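Long-range contact in agglutinin alpha chain (Maclura pomifera, PDB 3LLZ), which binds D-galactose-containing glycans as a jacalin-family lectin and recognises the T-antigen disaccharide Gal-beta-1,3-GalNAc: residues A[15-20]-A[94-99]. Residues are numbered along the deposited sequence; the frame is centred on the assembly and turned at random.
Sequences INFEYN and GPYGVT
Tyr96 reaches from strand 94-97 into the angle between Phe17 and Tyr19, two aromatic residues of strand 15-19, and the three rings form an aromatic cluster. Its CB lies over one face of the Tyr19 ring, a CH-pi contact with CB 4.1 Å from the ring centroid, and also comes within 4.0 Å of Phe17 CE1. With CG anti to the carbonyl carbon (chi1 -56°), the Tyr96 ring has both partners on the same side of its plane, crossing Phe17 at about a right angle and Tyr19 obliquely. CG and CE1 flank the tip of Phe17, and CD1 between them makes the tightest approach, 3.5 Å from Phe17 CZ. Phe17 thus turns its edge toward the face of Tyr96 in an offset edge-to-face pair, the planes meeting at 83°. On the other rim, Tyr96 CD2 is 3.9 Å from Tyr19 CE2. Gly94 CA sits over the rim of the opposite Tyr96 face.

Beyond the cluster, Tyr19 CD1 rests 3.7 Å from the backbone N of Gly97, and Val98 CG2 touches the carbonyl O of Asn20 at 3.8 Å. Tyr19 OH is hydrogen-bonded to Lys52 NZ.

The strands belong to different four-stranded sheets of the jacalin beta-prism, their segment axes inclined at 53°; side-chain packing joins them here. Val54 of strand 52-57 touches all three aromatic side chains, while Ile25 of strand 25-34 packs on Phe17 and Tyr19; on the other sheet, Ser83 of strand 78-88 hydrogen-bonds the Tyr96 carbonyl.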
# COMPACT_ATOMS: atom_id res chain seq x y z
N ILE A 15 -8.19 0.65 -23.01
CA ILE A 15 -9.19 1.63 -22.64
C ILE A 15 -9.95 2.04 -23.90
O ILE A 15 -9.37 2.56 -24.84
CB ILE A 15 -8.57 2.90 -22.02
CG1 ILE A 15 -7.80 2.53 -20.75
CG2 ILE A 15 -9.67 3.90 -21.70
CD1 ILE A 15 -7.15 3.72 -20.06
N ASN A 16 -11.26 1.78 -23.90
CA ASN A 16 -12.09 2.14 -25.04
C ASN A 16 -13.09 3.19 -24.57
O ASN A 16 -13.72 3.02 -23.53
CB ASN A 16 -12.83 0.92 -25.58
CG ASN A 16 -11.89 -0.22 -25.91
OD1 ASN A 16 -10.82 -0.02 -26.49
ND2 ASN A 16 -12.28 -1.44 -25.54
N PHE A 17 -13.21 4.27 -25.32
CA PHE A 17 -14.15 5.31 -24.95
C PHE A 17 -14.61 6.09 -26.17
O PHE A 17 -13.99 6.03 -27.23
CB PHE A 17 -13.56 6.24 -23.89
CG PHE A 17 -12.38 7.06 -24.36
CD1 PHE A 17 -12.56 8.33 -24.87
CD2 PHE A 17 -11.08 6.56 -24.25
CE1 PHE A 17 -11.47 9.11 -25.27
CE2 PHE A 17 -9.99 7.33 -24.64
CZ PHE A 17 -10.19 8.61 -25.15
N GLU A 18 -15.71 6.81 -26.00
CA GLU A 18 -16.29 7.61 -27.07
C GLU A 18 -16.01 9.09 -26.86
O GLU A 18 -15.79 9.53 -25.74
CB GLU A 18 -17.81 7.42 -27.10
CG GLU A 18 -18.28 6.01 -27.35
CD GLU A 18 -19.78 5.89 -27.19
OE1 GLU A 18 -20.30 6.30 -26.12
OE2 GLU A 18 -20.45 5.40 -28.13
N TYR A 19 -16.02 9.84 -27.95
CA TYR A 19 -15.81 11.28 -27.87
C TYR A 19 -16.49 11.94 -29.05
O TYR A 19 -16.69 11.32 -30.10
CB TYR A 19 -14.31 11.60 -27.86
CG TYR A 19 -13.59 11.31 -29.16
CD1 TYR A 19 -13.49 12.28 -30.16
CD2 TYR A 19 -13.01 10.07 -29.39
CE1 TYR A 19 -12.82 12.02 -31.35
CE2 TYR A 19 -12.34 9.79 -30.58
CZ TYR A 19 -12.25 10.77 -31.56
OH TYR A 19 -11.60 10.50 -32.73
N ASN A 20 -16.88 13.19 -28.87
CA ASN A 20 -17.54 13.96 -29.92
C ASN A 20 -16.84 15.31 -29.96
O ASN A 20 -16.90 16.08 -29.00
CB ASN A 20 -19.02 14.12 -29.59
CG ASN A 20 -19.79 14.81 -30.70
OD1 ASN A 20 -19.41 15.88 -31.17
ND2 ASN A 20 -20.90 14.21 -31.12
N GLY A 94 -4.14 11.05 -27.73
CA GLY A 94 -5.01 12.20 -27.56
C GLY A 94 -4.29 13.50 -27.84
O GLY A 94 -3.15 13.49 -28.30
N PRO A 95 -4.93 14.65 -27.54
CA PRO A 95 -6.27 14.76 -26.96
C PRO A 95 -7.42 14.30 -27.85
O PRO A 95 -7.34 14.36 -29.08
CB PRO A 95 -6.36 16.25 -26.63
CG PRO A 95 -5.58 16.87 -27.75
CD PRO A 95 -4.36 15.98 -27.81
N TYR A 96 -8.48 13.83 -27.20
CA TYR A 96 -9.69 13.39 -27.90
C TYR A 96 -10.84 14.21 -27.32
O TYR A 96 -11.00 14.28 -26.10
CB TYR A 96 -9.99 11.91 -27.66
CG TYR A 96 -8.88 10.96 -28.04
CD1 TYR A 96 -7.97 10.51 -27.08
CD2 TYR A 96 -8.75 10.48 -29.34
CE1 TYR A 96 -6.97 9.61 -27.41
CE2 TYR A 96 -7.75 9.58 -29.69
CZ TYR A 96 -6.86 9.15 -28.71
OH TYR A 96 -5.87 8.25 -29.03
N GLY A 97 -11.64 14.81 -28.19
CA GLY A 97 -12.76 15.61 -27.72
C GLY A 97 -12.57 17.10 -27.90
O GLY A 97 -11.91 17.55 -28.83
N VAL A 98 -13.16 17.87 -26.99
CA VAL A 98 -13.06 19.32 -27.04
C VAL A 98 -12.12 19.84 -25.95
O VAL A 98 -12.43 19.77 -24.76
CB VAL A 98 -14.45 19.97 -26.85
CG1 VAL A 98 -14.34 21.48 -26.99
CG2 VAL A 98 -15.42 19.41 -27.87
N THR A 99 -10.98 20.36 -26.37
CA THR A 99 -9.99 20.87 -25.44
C THR A 99 -10.28 22.30 -25.00
O THR A 99 -9.42 23.18 -25.09
CB THR A 99 -8.58 20.82 -26.06
OG1 THR A 99 -8.58 21.50 -27.31
CG2 THR A 99 -8.16 19.37 -26.28